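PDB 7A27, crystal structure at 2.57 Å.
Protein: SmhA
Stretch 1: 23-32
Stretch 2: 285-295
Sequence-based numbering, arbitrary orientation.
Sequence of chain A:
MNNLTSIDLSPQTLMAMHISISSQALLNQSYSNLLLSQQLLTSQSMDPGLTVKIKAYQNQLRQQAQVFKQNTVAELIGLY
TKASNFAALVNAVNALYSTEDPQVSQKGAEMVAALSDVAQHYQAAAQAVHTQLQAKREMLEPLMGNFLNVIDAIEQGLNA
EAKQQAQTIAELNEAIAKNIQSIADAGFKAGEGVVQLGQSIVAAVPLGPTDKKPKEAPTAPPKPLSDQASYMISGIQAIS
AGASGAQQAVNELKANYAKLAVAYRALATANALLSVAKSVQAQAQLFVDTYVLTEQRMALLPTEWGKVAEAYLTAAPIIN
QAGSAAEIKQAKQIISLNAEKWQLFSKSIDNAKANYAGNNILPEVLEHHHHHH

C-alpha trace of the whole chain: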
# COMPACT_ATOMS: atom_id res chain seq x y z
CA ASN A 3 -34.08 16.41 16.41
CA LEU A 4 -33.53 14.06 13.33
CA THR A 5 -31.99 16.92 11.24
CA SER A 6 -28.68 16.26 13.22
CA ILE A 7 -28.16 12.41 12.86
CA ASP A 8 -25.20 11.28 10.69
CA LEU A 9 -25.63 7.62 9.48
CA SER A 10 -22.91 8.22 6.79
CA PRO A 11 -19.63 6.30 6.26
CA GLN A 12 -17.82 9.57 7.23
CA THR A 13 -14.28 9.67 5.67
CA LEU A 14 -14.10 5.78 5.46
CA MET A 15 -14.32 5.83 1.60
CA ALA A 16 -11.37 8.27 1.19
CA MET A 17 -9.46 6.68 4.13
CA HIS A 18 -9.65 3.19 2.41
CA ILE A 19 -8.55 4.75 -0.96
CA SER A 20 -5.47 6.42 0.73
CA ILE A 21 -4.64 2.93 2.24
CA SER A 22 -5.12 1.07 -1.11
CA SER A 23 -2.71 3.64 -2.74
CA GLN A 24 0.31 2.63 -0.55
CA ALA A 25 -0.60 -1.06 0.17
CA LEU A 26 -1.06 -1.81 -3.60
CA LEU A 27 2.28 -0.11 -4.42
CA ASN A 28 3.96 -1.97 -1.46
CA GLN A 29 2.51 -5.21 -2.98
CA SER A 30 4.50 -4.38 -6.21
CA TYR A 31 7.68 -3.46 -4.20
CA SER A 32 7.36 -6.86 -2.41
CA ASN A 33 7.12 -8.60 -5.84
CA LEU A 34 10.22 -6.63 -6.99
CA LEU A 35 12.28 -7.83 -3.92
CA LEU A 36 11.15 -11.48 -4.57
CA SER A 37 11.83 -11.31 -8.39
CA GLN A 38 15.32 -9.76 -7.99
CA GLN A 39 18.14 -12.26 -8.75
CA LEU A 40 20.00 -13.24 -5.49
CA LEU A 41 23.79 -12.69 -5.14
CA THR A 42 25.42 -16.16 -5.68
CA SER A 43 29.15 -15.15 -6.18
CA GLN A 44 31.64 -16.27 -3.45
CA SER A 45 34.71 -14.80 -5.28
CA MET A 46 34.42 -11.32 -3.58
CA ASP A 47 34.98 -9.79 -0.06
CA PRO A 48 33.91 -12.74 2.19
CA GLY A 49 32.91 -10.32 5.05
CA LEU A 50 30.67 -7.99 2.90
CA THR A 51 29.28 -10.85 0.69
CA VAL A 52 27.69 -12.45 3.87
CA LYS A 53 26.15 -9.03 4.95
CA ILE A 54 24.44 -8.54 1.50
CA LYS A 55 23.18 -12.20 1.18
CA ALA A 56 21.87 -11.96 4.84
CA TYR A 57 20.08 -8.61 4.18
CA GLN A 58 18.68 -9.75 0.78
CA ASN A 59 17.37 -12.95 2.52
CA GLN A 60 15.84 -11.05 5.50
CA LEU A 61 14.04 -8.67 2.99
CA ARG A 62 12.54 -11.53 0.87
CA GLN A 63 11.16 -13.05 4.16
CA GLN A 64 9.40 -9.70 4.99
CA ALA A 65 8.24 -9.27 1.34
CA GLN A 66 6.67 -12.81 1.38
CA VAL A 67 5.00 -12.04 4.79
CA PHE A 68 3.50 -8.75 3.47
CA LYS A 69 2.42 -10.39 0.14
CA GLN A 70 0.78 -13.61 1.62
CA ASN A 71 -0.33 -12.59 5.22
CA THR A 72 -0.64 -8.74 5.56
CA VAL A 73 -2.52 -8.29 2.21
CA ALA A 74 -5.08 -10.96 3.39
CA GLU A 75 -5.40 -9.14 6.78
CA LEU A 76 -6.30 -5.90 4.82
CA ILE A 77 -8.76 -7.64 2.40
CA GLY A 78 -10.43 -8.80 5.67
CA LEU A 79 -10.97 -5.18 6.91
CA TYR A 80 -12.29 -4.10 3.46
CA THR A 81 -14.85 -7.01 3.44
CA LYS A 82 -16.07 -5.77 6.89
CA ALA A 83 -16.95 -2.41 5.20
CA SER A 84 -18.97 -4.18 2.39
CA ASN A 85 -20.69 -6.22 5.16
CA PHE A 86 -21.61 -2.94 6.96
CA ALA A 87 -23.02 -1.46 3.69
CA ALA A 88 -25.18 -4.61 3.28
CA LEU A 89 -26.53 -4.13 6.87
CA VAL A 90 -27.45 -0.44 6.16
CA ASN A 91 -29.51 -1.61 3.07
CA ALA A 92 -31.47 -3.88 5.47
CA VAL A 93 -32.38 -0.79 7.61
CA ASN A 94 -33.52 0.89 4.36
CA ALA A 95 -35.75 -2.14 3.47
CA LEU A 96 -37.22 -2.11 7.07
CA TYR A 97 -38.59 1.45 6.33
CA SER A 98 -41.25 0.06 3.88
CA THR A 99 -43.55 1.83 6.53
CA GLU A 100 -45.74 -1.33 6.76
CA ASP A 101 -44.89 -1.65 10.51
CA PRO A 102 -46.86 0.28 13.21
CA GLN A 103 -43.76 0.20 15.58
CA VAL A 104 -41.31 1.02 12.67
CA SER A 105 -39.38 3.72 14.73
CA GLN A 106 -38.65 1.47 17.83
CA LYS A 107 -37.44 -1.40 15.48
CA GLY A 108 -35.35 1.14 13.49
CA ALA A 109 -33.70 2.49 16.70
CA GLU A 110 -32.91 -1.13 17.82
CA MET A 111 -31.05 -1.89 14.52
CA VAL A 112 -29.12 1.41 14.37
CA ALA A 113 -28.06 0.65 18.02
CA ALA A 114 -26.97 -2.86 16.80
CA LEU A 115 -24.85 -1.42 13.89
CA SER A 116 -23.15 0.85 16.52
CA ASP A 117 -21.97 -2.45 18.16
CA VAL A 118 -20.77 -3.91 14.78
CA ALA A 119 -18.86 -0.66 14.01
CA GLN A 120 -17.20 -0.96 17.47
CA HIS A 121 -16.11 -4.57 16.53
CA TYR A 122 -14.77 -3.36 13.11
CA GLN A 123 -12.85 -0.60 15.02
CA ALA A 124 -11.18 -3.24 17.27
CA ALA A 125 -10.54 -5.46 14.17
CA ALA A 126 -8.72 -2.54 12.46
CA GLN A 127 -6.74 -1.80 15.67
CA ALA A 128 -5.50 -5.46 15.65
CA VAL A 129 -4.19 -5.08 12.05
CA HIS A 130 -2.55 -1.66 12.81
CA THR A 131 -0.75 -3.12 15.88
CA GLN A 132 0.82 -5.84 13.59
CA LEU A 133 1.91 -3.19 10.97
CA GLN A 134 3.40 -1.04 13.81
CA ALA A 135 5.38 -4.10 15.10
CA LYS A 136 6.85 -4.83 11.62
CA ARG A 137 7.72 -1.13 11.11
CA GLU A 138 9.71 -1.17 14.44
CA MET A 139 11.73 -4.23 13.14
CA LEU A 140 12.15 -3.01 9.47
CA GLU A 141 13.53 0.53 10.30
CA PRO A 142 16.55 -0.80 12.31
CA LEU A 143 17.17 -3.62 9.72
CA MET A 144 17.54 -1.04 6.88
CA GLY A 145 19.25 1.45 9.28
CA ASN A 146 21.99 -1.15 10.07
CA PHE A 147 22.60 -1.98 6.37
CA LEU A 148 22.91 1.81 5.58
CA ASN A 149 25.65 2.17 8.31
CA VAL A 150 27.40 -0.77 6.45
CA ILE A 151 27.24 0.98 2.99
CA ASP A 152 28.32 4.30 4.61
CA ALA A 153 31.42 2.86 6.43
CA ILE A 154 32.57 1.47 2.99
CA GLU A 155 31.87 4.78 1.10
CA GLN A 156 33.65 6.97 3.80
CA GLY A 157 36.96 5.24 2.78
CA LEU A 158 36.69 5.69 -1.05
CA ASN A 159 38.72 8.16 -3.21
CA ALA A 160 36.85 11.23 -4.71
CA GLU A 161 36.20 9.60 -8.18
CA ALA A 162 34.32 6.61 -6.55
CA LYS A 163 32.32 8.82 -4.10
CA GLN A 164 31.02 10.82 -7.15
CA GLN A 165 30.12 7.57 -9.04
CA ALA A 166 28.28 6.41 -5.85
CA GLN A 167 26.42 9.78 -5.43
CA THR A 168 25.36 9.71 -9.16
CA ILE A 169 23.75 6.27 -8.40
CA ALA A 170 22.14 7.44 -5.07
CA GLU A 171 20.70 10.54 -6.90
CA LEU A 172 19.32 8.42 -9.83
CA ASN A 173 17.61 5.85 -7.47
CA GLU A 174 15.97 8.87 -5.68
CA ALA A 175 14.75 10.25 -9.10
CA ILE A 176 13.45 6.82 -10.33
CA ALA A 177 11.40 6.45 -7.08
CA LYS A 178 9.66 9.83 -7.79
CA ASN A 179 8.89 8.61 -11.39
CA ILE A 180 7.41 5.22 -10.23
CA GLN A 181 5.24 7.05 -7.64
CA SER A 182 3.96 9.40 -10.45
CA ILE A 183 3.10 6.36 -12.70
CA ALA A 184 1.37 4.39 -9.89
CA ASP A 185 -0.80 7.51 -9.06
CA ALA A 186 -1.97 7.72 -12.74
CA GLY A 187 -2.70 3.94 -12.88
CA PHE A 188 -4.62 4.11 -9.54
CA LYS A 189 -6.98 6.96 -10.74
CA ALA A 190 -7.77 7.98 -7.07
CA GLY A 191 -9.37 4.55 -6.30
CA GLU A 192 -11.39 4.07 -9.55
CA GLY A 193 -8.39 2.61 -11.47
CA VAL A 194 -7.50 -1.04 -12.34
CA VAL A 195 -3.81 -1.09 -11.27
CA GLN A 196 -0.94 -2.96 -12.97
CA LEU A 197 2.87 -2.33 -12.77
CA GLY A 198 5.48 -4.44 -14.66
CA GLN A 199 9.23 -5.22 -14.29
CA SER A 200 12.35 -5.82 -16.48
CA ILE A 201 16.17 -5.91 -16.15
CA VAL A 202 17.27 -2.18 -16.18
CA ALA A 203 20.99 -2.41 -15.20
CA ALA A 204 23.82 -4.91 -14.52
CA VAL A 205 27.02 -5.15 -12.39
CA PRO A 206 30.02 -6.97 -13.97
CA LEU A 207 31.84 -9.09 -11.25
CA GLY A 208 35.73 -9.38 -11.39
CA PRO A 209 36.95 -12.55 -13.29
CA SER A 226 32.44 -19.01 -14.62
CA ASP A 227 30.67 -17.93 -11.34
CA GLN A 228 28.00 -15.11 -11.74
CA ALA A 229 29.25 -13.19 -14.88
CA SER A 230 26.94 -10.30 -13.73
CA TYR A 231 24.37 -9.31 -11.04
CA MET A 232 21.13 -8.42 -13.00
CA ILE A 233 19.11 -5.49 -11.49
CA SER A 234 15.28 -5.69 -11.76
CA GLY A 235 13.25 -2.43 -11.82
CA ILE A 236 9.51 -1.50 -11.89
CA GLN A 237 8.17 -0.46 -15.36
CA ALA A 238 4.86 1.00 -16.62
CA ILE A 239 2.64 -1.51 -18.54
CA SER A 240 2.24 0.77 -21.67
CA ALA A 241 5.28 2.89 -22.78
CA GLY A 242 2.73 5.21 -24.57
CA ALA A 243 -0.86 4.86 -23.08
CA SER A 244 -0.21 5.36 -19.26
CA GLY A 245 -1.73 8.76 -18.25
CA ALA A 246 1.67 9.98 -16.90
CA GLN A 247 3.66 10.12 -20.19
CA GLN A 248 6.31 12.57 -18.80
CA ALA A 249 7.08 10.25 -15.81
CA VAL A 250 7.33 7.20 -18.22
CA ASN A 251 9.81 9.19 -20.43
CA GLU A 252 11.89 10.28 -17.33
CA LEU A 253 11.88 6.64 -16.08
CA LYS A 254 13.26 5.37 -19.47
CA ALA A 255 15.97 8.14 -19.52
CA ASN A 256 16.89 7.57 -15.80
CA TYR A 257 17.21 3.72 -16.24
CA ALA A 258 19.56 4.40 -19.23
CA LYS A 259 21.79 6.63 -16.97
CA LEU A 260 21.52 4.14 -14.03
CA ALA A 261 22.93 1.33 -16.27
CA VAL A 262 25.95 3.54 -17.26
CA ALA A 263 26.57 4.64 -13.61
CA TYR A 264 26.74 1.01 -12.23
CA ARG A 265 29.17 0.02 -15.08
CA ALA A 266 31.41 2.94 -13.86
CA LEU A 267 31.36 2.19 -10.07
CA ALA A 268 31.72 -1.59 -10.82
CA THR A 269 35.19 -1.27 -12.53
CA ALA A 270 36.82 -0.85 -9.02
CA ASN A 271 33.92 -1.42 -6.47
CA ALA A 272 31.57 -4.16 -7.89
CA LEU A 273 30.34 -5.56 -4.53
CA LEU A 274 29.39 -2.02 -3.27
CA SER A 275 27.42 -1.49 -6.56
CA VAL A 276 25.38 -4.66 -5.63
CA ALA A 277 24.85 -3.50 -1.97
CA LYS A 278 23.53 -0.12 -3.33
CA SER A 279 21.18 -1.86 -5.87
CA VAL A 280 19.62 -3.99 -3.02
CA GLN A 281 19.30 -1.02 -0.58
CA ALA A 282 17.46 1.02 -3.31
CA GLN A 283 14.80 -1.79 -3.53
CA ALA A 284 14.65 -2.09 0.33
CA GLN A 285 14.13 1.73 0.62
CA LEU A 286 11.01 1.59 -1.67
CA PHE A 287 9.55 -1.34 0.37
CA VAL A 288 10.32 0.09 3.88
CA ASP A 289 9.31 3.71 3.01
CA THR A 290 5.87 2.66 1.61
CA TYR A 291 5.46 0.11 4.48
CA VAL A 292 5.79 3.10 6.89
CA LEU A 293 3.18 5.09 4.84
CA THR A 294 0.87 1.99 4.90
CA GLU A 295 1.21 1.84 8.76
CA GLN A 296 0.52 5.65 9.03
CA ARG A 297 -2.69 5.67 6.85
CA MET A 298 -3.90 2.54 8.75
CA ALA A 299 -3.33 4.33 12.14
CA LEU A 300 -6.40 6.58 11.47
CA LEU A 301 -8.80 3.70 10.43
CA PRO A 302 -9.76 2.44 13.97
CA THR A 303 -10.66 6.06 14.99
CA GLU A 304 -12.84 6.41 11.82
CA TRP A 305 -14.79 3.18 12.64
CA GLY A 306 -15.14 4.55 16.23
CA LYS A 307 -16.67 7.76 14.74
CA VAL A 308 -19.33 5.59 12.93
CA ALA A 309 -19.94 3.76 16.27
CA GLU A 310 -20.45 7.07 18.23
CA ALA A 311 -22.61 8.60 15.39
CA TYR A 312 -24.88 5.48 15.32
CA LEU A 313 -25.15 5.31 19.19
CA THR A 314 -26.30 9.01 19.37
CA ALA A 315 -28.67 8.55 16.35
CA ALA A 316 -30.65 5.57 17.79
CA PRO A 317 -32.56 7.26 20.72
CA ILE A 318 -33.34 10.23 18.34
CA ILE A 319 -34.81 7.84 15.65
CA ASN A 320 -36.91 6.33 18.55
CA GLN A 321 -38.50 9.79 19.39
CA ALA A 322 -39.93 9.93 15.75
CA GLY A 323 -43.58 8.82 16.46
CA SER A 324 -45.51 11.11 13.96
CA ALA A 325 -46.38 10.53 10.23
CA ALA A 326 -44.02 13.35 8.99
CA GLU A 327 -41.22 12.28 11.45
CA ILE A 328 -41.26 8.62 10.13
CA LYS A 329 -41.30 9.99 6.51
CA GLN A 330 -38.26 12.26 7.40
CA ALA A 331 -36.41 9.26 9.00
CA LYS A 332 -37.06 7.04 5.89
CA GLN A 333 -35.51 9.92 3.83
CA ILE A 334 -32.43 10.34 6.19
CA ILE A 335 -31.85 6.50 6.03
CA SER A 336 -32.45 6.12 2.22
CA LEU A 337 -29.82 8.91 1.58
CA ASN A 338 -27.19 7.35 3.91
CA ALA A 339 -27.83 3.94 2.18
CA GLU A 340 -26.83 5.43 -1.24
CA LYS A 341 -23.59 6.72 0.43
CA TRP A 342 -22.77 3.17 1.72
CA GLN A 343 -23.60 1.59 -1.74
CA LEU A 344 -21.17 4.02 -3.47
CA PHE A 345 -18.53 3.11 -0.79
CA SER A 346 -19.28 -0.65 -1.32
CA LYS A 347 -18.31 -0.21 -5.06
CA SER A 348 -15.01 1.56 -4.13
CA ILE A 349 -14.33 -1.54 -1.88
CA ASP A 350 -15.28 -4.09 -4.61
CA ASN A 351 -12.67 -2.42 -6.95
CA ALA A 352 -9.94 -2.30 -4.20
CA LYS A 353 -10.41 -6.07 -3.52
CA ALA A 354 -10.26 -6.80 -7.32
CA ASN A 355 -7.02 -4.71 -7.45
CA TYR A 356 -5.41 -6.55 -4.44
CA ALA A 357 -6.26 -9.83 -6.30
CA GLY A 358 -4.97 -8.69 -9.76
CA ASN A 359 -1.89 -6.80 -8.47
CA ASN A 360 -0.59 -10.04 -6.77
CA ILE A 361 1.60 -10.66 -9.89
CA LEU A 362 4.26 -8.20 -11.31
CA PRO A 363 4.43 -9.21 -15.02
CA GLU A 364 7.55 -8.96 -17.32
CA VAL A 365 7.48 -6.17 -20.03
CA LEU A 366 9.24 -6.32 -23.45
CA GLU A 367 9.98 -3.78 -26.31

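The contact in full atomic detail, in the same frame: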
# COMPACT_ATOMS: atom_id res chain seq x y z
N SER A 23 -3.78 2.95 -2.00
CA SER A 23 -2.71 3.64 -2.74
C SER A 23 -1.31 3.14 -2.33
O SER A 23 -0.50 2.88 -3.22
CB SER A 23 -2.80 5.12 -2.55
OG SER A 23 -1.66 5.76 -3.09
N GLN A 24 -1.03 3.01 -1.04
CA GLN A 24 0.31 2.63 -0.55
C GLN A 24 0.41 1.11 -0.49
O GLN A 24 1.42 0.59 -0.95
CB GLN A 24 0.61 3.30 0.79
CG GLN A 24 0.49 4.82 0.77
CD GLN A 24 1.49 5.55 -0.10
OE1 GLN A 24 2.42 4.99 -0.67
NE2 GLN A 24 1.30 6.86 -0.21
N ALA A 25 -0.59 0.42 0.04
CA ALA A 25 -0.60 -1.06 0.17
C ALA A 25 -0.44 -1.70 -1.20
O ALA A 25 0.34 -2.64 -1.29
CB ALA A 25 -1.85 -1.56 0.85
N LEU A 26 -1.16 -1.24 -2.23
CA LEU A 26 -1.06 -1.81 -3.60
C LEU A 26 0.36 -1.61 -4.11
O LEU A 26 0.92 -2.55 -4.67
CB LEU A 26 -2.05 -1.12 -4.55
CG LEU A 26 -3.51 -1.49 -4.36
CD1 LEU A 26 -4.39 -0.55 -5.16
CD2 LEU A 26 -3.78 -2.92 -4.76
N LEU A 27 0.90 -0.41 -3.98
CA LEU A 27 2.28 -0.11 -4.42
C LEU A 27 3.25 -1.01 -3.63
O LEU A 27 4.12 -1.60 -4.25
CB LEU A 27 2.58 1.38 -4.22
CG LEU A 27 3.95 1.83 -4.70
CD1 LEU A 27 4.18 1.46 -6.14
CD2 LEU A 27 4.12 3.32 -4.56
N ASN A 28 3.05 -1.17 -2.32
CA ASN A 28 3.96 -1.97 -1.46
C ASN A 28 3.86 -3.44 -1.88
O ASN A 28 4.83 -4.19 -1.66
CB ASN A 28 3.66 -1.78 0.02
CG ASN A 28 4.87 -2.02 0.90
OD1 ASN A 28 6.01 -1.94 0.44
ND2 ASN A 28 4.64 -2.28 2.18
N GLN A 29 2.74 -3.84 -2.46
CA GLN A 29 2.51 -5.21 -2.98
C GLN A 29 3.50 -5.40 -4.14
O GLN A 29 4.16 -6.47 -4.19
CB GLN A 29 1.03 -5.34 -3.37
CG GLN A 29 0.52 -6.73 -3.65
CD GLN A 29 -0.97 -6.77 -3.92
OE1 GLN A 29 -1.61 -5.76 -4.16
NE2 GLN A 29 -1.55 -7.96 -3.90
N SER A 30 3.63 -4.38 -5.01
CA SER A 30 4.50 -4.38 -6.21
C SER A 30 5.97 -4.32 -5.77
O SER A 30 6.78 -5.01 -6.38
CB SER A 30 4.16 -3.26 -7.18
OG SER A 30 2.82 -3.35 -7.65
N TYR A 31 6.30 -3.55 -4.74
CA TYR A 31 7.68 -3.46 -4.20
C TYR A 31 8.07 -4.77 -3.53
O TYR A 31 9.24 -5.10 -3.55
CB TYR A 31 7.87 -2.25 -3.28
CG TYR A 31 7.84 -0.91 -3.96
CD1 TYR A 31 8.41 -0.72 -5.21
CD2 TYR A 31 7.36 0.21 -3.31
CE1 TYR A 31 8.40 0.52 -5.83
CE2 TYR A 31 7.35 1.46 -3.90
CZ TYR A 31 7.87 1.60 -5.17
OH TYR A 31 7.88 2.82 -5.76
N SER A 32 7.11 -5.51 -2.96
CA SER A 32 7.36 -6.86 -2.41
C SER A 32 7.69 -7.80 -3.58
O SER A 32 8.66 -8.56 -3.45
CB SER A 32 6.21 -7.39 -1.63
OG SER A 32 5.93 -6.52 -0.56
N GLN A 285 14.61 0.35 0.36
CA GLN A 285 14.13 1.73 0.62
C GLN A 285 12.68 1.83 0.14
O GLN A 285 11.86 2.25 0.94
CB GLN A 285 15.01 2.76 -0.09
CG GLN A 285 14.76 4.22 0.26
CD GLN A 285 15.42 4.60 1.57
OE1 GLN A 285 16.65 4.54 1.71
NE2 GLN A 285 14.59 4.99 2.53
N LEU A 286 12.38 1.45 -1.11
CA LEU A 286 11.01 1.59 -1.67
C LEU A 286 10.03 0.82 -0.79
O LEU A 286 8.98 1.39 -0.44
CB LEU A 286 10.95 1.08 -3.11
CG LEU A 286 11.73 1.89 -4.13
CD1 LEU A 286 11.69 1.23 -5.50
CD2 LEU A 286 11.21 3.33 -4.19
N PHE A 287 10.38 -0.42 -0.45
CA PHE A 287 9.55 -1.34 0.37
C PHE A 287 9.33 -0.75 1.76
O PHE A 287 8.16 -0.59 2.15
CB PHE A 287 10.16 -2.73 0.44
CG PHE A 287 9.45 -3.70 1.36
CD1 PHE A 287 8.21 -4.22 1.02
CD2 PHE A 287 10.03 -4.10 2.54
CE1 PHE A 287 7.55 -5.10 1.86
CE2 PHE A 287 9.39 -5.02 3.35
CZ PHE A 287 8.14 -5.50 3.02
N VAL A 288 10.40 -0.40 2.47
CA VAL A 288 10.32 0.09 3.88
C VAL A 288 9.64 1.45 3.93
O VAL A 288 8.87 1.67 4.87
CB VAL A 288 11.70 0.13 4.54
CG1 VAL A 288 11.65 0.78 5.90
CG2 VAL A 288 12.28 -1.27 4.64
N ASP A 289 9.93 2.36 3.01
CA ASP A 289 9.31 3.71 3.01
C ASP A 289 7.79 3.55 2.85
O ASP A 289 7.05 4.15 3.65
CB ASP A 289 9.86 4.64 1.91
CG ASP A 289 11.23 5.24 2.16
OD1 ASP A 289 11.71 5.19 3.32
OD2 ASP A 289 11.81 5.76 1.17
N THR A 290 7.33 2.76 1.87
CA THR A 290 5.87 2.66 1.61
C THR A 290 5.24 1.77 2.68
O THR A 290 4.03 1.93 2.92
CB THR A 290 5.52 2.33 0.15
OG1 THR A 290 5.68 0.94 -0.04
CG2 THR A 290 6.36 3.13 -0.82
N TYR A 291 6.01 0.90 3.35
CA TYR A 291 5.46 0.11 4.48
C TYR A 291 5.09 1.10 5.58
O TYR A 291 4.00 1.01 6.15
CB TYR A 291 6.46 -0.92 5.02
CG TYR A 291 5.83 -2.03 5.82
CD1 TYR A 291 5.43 -1.85 7.13
CD2 TYR A 291 5.62 -3.28 5.25
CE1 TYR A 291 4.85 -2.88 7.86
CE2 TYR A 291 5.03 -4.31 5.96
CZ TYR A 291 4.65 -4.11 7.27
OH TYR A 291 4.09 -5.15 7.94
N VAL A 292 5.98 2.05 5.85
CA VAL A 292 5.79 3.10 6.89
C VAL A 292 4.54 3.92 6.54
O VAL A 292 3.74 4.21 7.46
CB VAL A 292 7.05 3.97 7.03
CG1 VAL A 292 6.77 5.19 7.88
CG2 VAL A 292 8.21 3.21 7.61
N LEU A 293 4.36 4.29 5.27
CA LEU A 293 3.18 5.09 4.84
C LEU A 293 1.92 4.24 4.99
O LEU A 293 0.88 4.80 5.37
CB LEU A 293 3.34 5.59 3.40
CG LEU A 293 4.34 6.73 3.20
CD1 LEU A 293 4.26 7.24 1.77
CD2 LEU A 293 4.11 7.88 4.16
N THR A 294 2.02 2.92 4.76
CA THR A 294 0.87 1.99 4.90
C THR A 294 0.47 2.02 6.38
O THR A 294 -0.68 2.34 6.64
CB THR A 294 1.19 0.62 4.31
OG1 THR A 294 1.50 0.82 2.92
CG2 THR A 294 0.05 -0.36 4.42
N GLU A 295 1.42 1.82 7.29
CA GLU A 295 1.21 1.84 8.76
C GLU A 295 0.54 3.16 9.16
O GLU A 295 -0.39 3.09 9.96
CB GLU A 295 2.54 1.69 9.49
CG GLU A 295 2.42 1.59 11.00
CD GLU A 295 2.43 2.89 11.79
OE1 GLU A 295 2.94 3.89 11.28
OE2 GLU A 295 1.93 2.89 12.93

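How does stretch 2 begin its contact with stretch 1? The two helices run nearly antiparallel, at 153°, with axes 8.6 Å apart at closest approach, so early residues of stretch 2 meet late ones of stretch 1. Leu286 lies over one face of the Tyr31 ring: its CB is 3.5 Å from the ring centroid and almost exactly on the ring normal, a CH-pi contact. Leu286 CD1 also reaches Tyr31 CE1 at 3.4 Å.

What does Phe287 add, when its CA-to-CB bond points sideways? Its backbone packs close, with CA 4.1 Å from Tyr31 CB, and the end of its ring comes nearer still: CE1 is 3.2 Å from Ser32 OG. That hydroxyl donates a hydrogen bond to Asn28 O within its own helix.

Why is Thr290 central? Its side chain is a knob in a hole formed by Gln24, Leu27, Asn28 and Tyr31. CG2 meets the edge of the Tyr31 ring, 3.6 Å from CE2.

How does the contact close after Thr290? Tyr291 points away overall, yet its CB still touches stretch 1. Leu293 and Thr294 point toward it, and Thr294 OG1 lies 3.4 Å from Gln24 CB while donating a hydrogen bond to Thr290 O. Thr294 CG2 reaches Ala25 CB at 4.2 Å.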